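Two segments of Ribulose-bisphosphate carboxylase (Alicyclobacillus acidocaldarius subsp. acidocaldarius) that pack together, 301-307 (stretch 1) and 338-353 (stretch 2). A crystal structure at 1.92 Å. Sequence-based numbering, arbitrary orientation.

Stretch 1 301-307: IFPSMYG
Stretch 2 338-353: AGIYPGLVPRLYQDFG

Stretch 1 enters as a weakly bonded strand at about 301-303 and then folds into a type I beta turn from Ser304 to Gly307. Stretch 2 starts as loop at Ala338, passes through a 3-10 segment at 342-344, and continues as a helix through Phe352. Gly353 leaves the helix with phi 81°. The backbones come closest at Gly307 and Ala338, whose CA atoms lie 4.7 Å apart. Together the stretches bury 430 Å².

Tyr306 is the most covered residue, with 140 Å² under stretch 2. Its CB points toward stretch 2, and chi1 is m (-58°) with chi2 at -70°. The ring lies along the 3-10 segment and helix. Leu344, with chi1 t and chi2 p, places CD1 over one face of the Tyr306 ring, 4.2 Å from its centroid, in a CH-pi contact. Leu344 CD2 is 3.6 Å from Tyr306 CD2, and Leu348 CD2 is 4.2 Å from Tyr306 CE2. The phenol ends among polar groups. Tyr306 OH donates to Asp351 OD2 at 2.6 Å and accepts from Arg347 NH2 at 3.1 Å. Arg347 (chi1 t, chi2 p, chi3 p) and Asp351 (chi1 m) both point CB toward stretch 1. Tyrosine suits this site because it joins an apolar ring to a hydroxyl that can do both.

Stretch 1 covers 52 Å² of Ala338, whose carbonyl anchors the turn. Ser304, with 39 Å² covered and chi1 p, donates from OG to Ala338 O at 2.6 Å. Ser304 OG also accepts from Tyr306 N at 2.9 Å, so one small side chain braces the turn and ties it to stretch 2. Gly339, at phi 74° and psi 19°, packs close by; Gly339 CA is 3.9 Å from Tyr306 O. A CB there would clash with that oxygen. A CB on Gly307 would clash with Ala338 CB.

Farther along, Phe352 (chi1 m) meets the edge of the buried Phe302 ring (chi1 p), with Phe352 CE1 4.0 Å from Phe302 CZ.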

# COMPACT_ATOMS: atom_id res chain seq x y z
N ILE B 301 -6.70 14.03 -6.93
CA ILE B 301 -8.12 13.73 -6.85
C ILE B 301 -8.40 13.16 -5.46
O ILE B 301 -7.67 12.29 -5.01
CB ILE B 301 -8.49 12.66 -7.91
CG1 ILE B 301 -8.21 13.16 -9.33
CG2 ILE B 301 -9.93 12.15 -7.70
CD1 ILE B 301 -8.35 12.07 -10.41
N PHE B 302 -9.43 13.66 -4.78
CA PHE B 302 -9.78 13.20 -3.43
C PHE B 302 -11.28 13.40 -3.25
O PHE B 302 -11.89 14.19 -4.00
CB PHE B 302 -8.95 13.96 -2.35
CG PHE B 302 -9.07 15.47 -2.44
CD1 PHE B 302 -8.23 16.20 -3.26
CD2 PHE B 302 -10.06 16.15 -1.72
CE1 PHE B 302 -8.36 17.58 -3.36
CE2 PHE B 302 -10.20 17.54 -1.81
CZ PHE B 302 -9.35 18.26 -2.64
N PRO B 303 -11.93 12.66 -2.32
CA PRO B 303 -13.38 12.80 -2.15
C PRO B 303 -13.77 14.19 -1.68
O PRO B 303 -13.12 14.68 -0.74
CB PRO B 303 -13.70 11.77 -1.04
CG PRO B 303 -12.65 10.76 -1.17
CD PRO B 303 -11.40 11.47 -1.62
N SER B 304 -14.76 14.83 -2.32
CA SER B 304 -15.20 16.18 -1.94
C SER B 304 -16.06 16.15 -0.68
O SER B 304 -16.51 15.08 -0.27
CB SER B 304 -16.04 16.84 -3.04
OG SER B 304 -17.36 16.29 -3.06
N MSE B 305 -16.32 17.33 -0.12
CA MSE B 305 -17.18 17.46 1.04
C MSE B 305 -18.63 17.42 0.60
O MSE B 305 -19.52 17.57 1.42
CB MSE B 305 -16.90 18.77 1.78
CG MSE B 305 -15.66 18.76 2.65
SE MSE B 305 -15.90 17.52 4.13
CE MSE B 305 -16.92 18.70 5.31
N TYR B 306 -18.85 17.19 -0.70
CA TYR B 306 -20.19 17.27 -1.30
C TYR B 306 -20.78 15.92 -1.77
O TYR B 306 -21.92 15.85 -2.26
CB TYR B 306 -20.19 18.35 -2.41
CG TYR B 306 -19.78 19.70 -1.82
CD1 TYR B 306 -20.63 20.37 -0.95
CD2 TYR B 306 -18.52 20.24 -2.05
CE1 TYR B 306 -20.25 21.58 -0.36
CE2 TYR B 306 -18.14 21.44 -1.46
CZ TYR B 306 -19.01 22.10 -0.61
OH TYR B 306 -18.65 23.29 -0.02
N GLY B 307 -20.02 14.84 -1.63
CA GLY B 307 -20.50 13.52 -2.00
C GLY B 307 -21.12 12.79 -0.82
O GLY B 307 -21.23 13.35 0.27
N ALA B 338 -17.01 13.84 -6.71
CA ALA B 338 -18.38 13.56 -6.24
C ALA B 338 -19.23 14.80 -5.89
O ALA B 338 -18.79 15.70 -5.18
CB ALA B 338 -18.41 12.53 -5.10
N GLY B 339 -20.45 14.84 -6.41
CA GLY B 339 -21.33 15.95 -6.12
C GLY B 339 -20.93 17.22 -6.85
O GLY B 339 -21.33 18.31 -6.47
N ILE B 340 -20.13 17.08 -7.90
CA ILE B 340 -19.66 18.23 -8.66
C ILE B 340 -20.64 18.54 -9.81
O ILE B 340 -20.66 17.83 -10.80
CB ILE B 340 -18.28 17.94 -9.26
CG1 ILE B 340 -17.32 17.44 -8.17
CG2 ILE B 340 -17.73 19.17 -9.99
CD1 ILE B 340 -17.07 18.42 -7.00
N TYR B 341 -21.43 19.61 -9.65
CA TYR B 341 -22.35 20.09 -10.69
C TYR B 341 -22.25 21.61 -10.86
O TYR B 341 -21.78 22.30 -9.94
CB TYR B 341 -23.77 19.72 -10.31
CG TYR B 341 -23.91 18.27 -10.00
CD1 TYR B 341 -23.93 17.32 -11.03
CD2 TYR B 341 -24.01 17.82 -8.69
CE1 TYR B 341 -24.07 15.98 -10.75
CE2 TYR B 341 -24.14 16.49 -8.41
CZ TYR B 341 -24.17 15.57 -9.44
OH TYR B 341 -24.31 14.22 -9.16
N PRO B 342 -22.71 22.13 -12.01
CA PRO B 342 -22.59 23.57 -12.29
C PRO B 342 -23.16 24.46 -11.18
O PRO B 342 -22.61 25.52 -10.92
CB PRO B 342 -23.37 23.75 -13.59
CG PRO B 342 -23.14 22.45 -14.31
CD PRO B 342 -23.24 21.41 -13.19
N GLY B 343 -24.22 24.00 -10.52
CA GLY B 343 -24.82 24.75 -9.43
C GLY B 343 -23.88 24.88 -8.24
O GLY B 343 -24.02 25.79 -7.42
N LEU B 344 -22.91 23.98 -8.15
CA LEU B 344 -21.97 24.00 -7.04
C LEU B 344 -20.77 24.88 -7.33
O LEU B 344 -20.02 25.21 -6.41
CB LEU B 344 -21.54 22.58 -6.65
CG LEU B 344 -20.86 22.40 -5.28
CD1 LEU B 344 -21.84 22.62 -4.12
CD2 LEU B 344 -20.12 21.04 -5.14
N VAL B 345 -20.58 25.26 -8.60
CA VAL B 345 -19.42 26.07 -8.99
C VAL B 345 -19.09 27.30 -8.13
O VAL B 345 -17.93 27.50 -7.77
CB VAL B 345 -19.38 26.40 -10.51
CG1 VAL B 345 -18.37 27.50 -10.81
CG2 VAL B 345 -19.04 25.15 -11.31
N PRO B 346 -20.10 28.13 -7.79
CA PRO B 346 -19.77 29.28 -6.94
C PRO B 346 -19.27 28.88 -5.55
O PRO B 346 -18.40 29.55 -5.01
CB PRO B 346 -21.12 30.01 -6.81
CG PRO B 346 -21.89 29.60 -8.02
CD PRO B 346 -21.51 28.16 -8.23
N ARG B 347 -19.84 27.83 -4.97
CA ARG B 347 -19.37 27.33 -3.69
C ARG B 347 -17.96 26.83 -3.86
O ARG B 347 -17.11 27.04 -2.98
CB ARG B 347 -20.28 26.22 -3.16
CG ARG B 347 -19.77 25.55 -1.88
CD ARG B 347 -19.45 26.57 -0.76
NE ARG B 347 -20.65 27.01 -0.06
CZ ARG B 347 -21.21 26.34 0.94
NH1 ARG B 347 -22.30 26.81 1.52
NH2 ARG B 347 -20.68 25.19 1.35
N LEU B 348 -17.69 26.17 -4.98
CA LEU B 348 -16.35 25.66 -5.23
C LEU B 348 -15.32 26.78 -5.37
O LEU B 348 -14.18 26.63 -4.93
CB LEU B 348 -16.33 24.69 -6.41
CG LEU B 348 -17.00 23.35 -6.08
CD1 LEU B 348 -17.25 22.50 -7.33
CD2 LEU B 348 -16.18 22.56 -5.03
N TYR B 349 -15.72 27.90 -5.96
CA TYR B 349 -14.84 29.07 -6.02
C TYR B 349 -14.49 29.55 -4.61
O TYR B 349 -13.36 29.95 -4.33
CB TYR B 349 -15.51 30.21 -6.76
CG TYR B 349 -15.20 30.31 -8.24
CD1 TYR B 349 -15.94 29.60 -9.17
CD2 TYR B 349 -14.20 31.17 -8.70
CE1 TYR B 349 -15.68 29.71 -10.53
CE2 TYR B 349 -13.94 31.29 -10.06
CZ TYR B 349 -14.68 30.56 -10.97
OH TYR B 349 -14.44 30.65 -12.32
N GLN B 350 -15.48 29.51 -3.72
CA GLN B 350 -15.28 29.97 -2.36
C GLN B 350 -14.40 29.02 -1.57
O GLN B 350 -13.52 29.47 -0.85
CB GLN B 350 -16.63 30.19 -1.68
CG GLN B 350 -17.37 31.37 -2.27
CD GLN B 350 -18.76 31.47 -1.74
OE1 GLN B 350 -19.34 30.48 -1.29
NE2 GLN B 350 -19.31 32.67 -1.77
N ASP B 351 -14.60 27.72 -1.75
CA ASP B 351 -13.79 26.70 -1.09
C ASP B 351 -12.34 26.66 -1.57
O ASP B 351 -11.41 26.54 -0.77
CB ASP B 351 -14.39 25.30 -1.27
CG ASP B 351 -15.63 25.06 -0.42
OD1 ASP B 351 -16.01 25.93 0.37
OD2 ASP B 351 -16.24 23.97 -0.55
N PHE B 352 -12.12 26.75 -2.88
CA PHE B 352 -10.78 26.49 -3.41
C PHE B 352 -10.11 27.64 -4.17
O PHE B 352 -8.90 27.63 -4.39
CB PHE B 352 -10.78 25.24 -4.29
CG PHE B 352 -11.22 23.99 -3.58
CD1 PHE B 352 -10.31 23.21 -2.89
CD2 PHE B 352 -12.54 23.57 -3.63
CE1 PHE B 352 -10.71 22.05 -2.23
CE2 PHE B 352 -12.96 22.42 -2.98
CZ PHE B 352 -12.03 21.66 -2.28
N GLY B 353 -10.89 28.63 -4.59
CA GLY B 353 -10.37 29.69 -5.44
C GLY B 353 -10.32 29.24 -6.89
O GLY B 353 -10.96 28.25 -7.25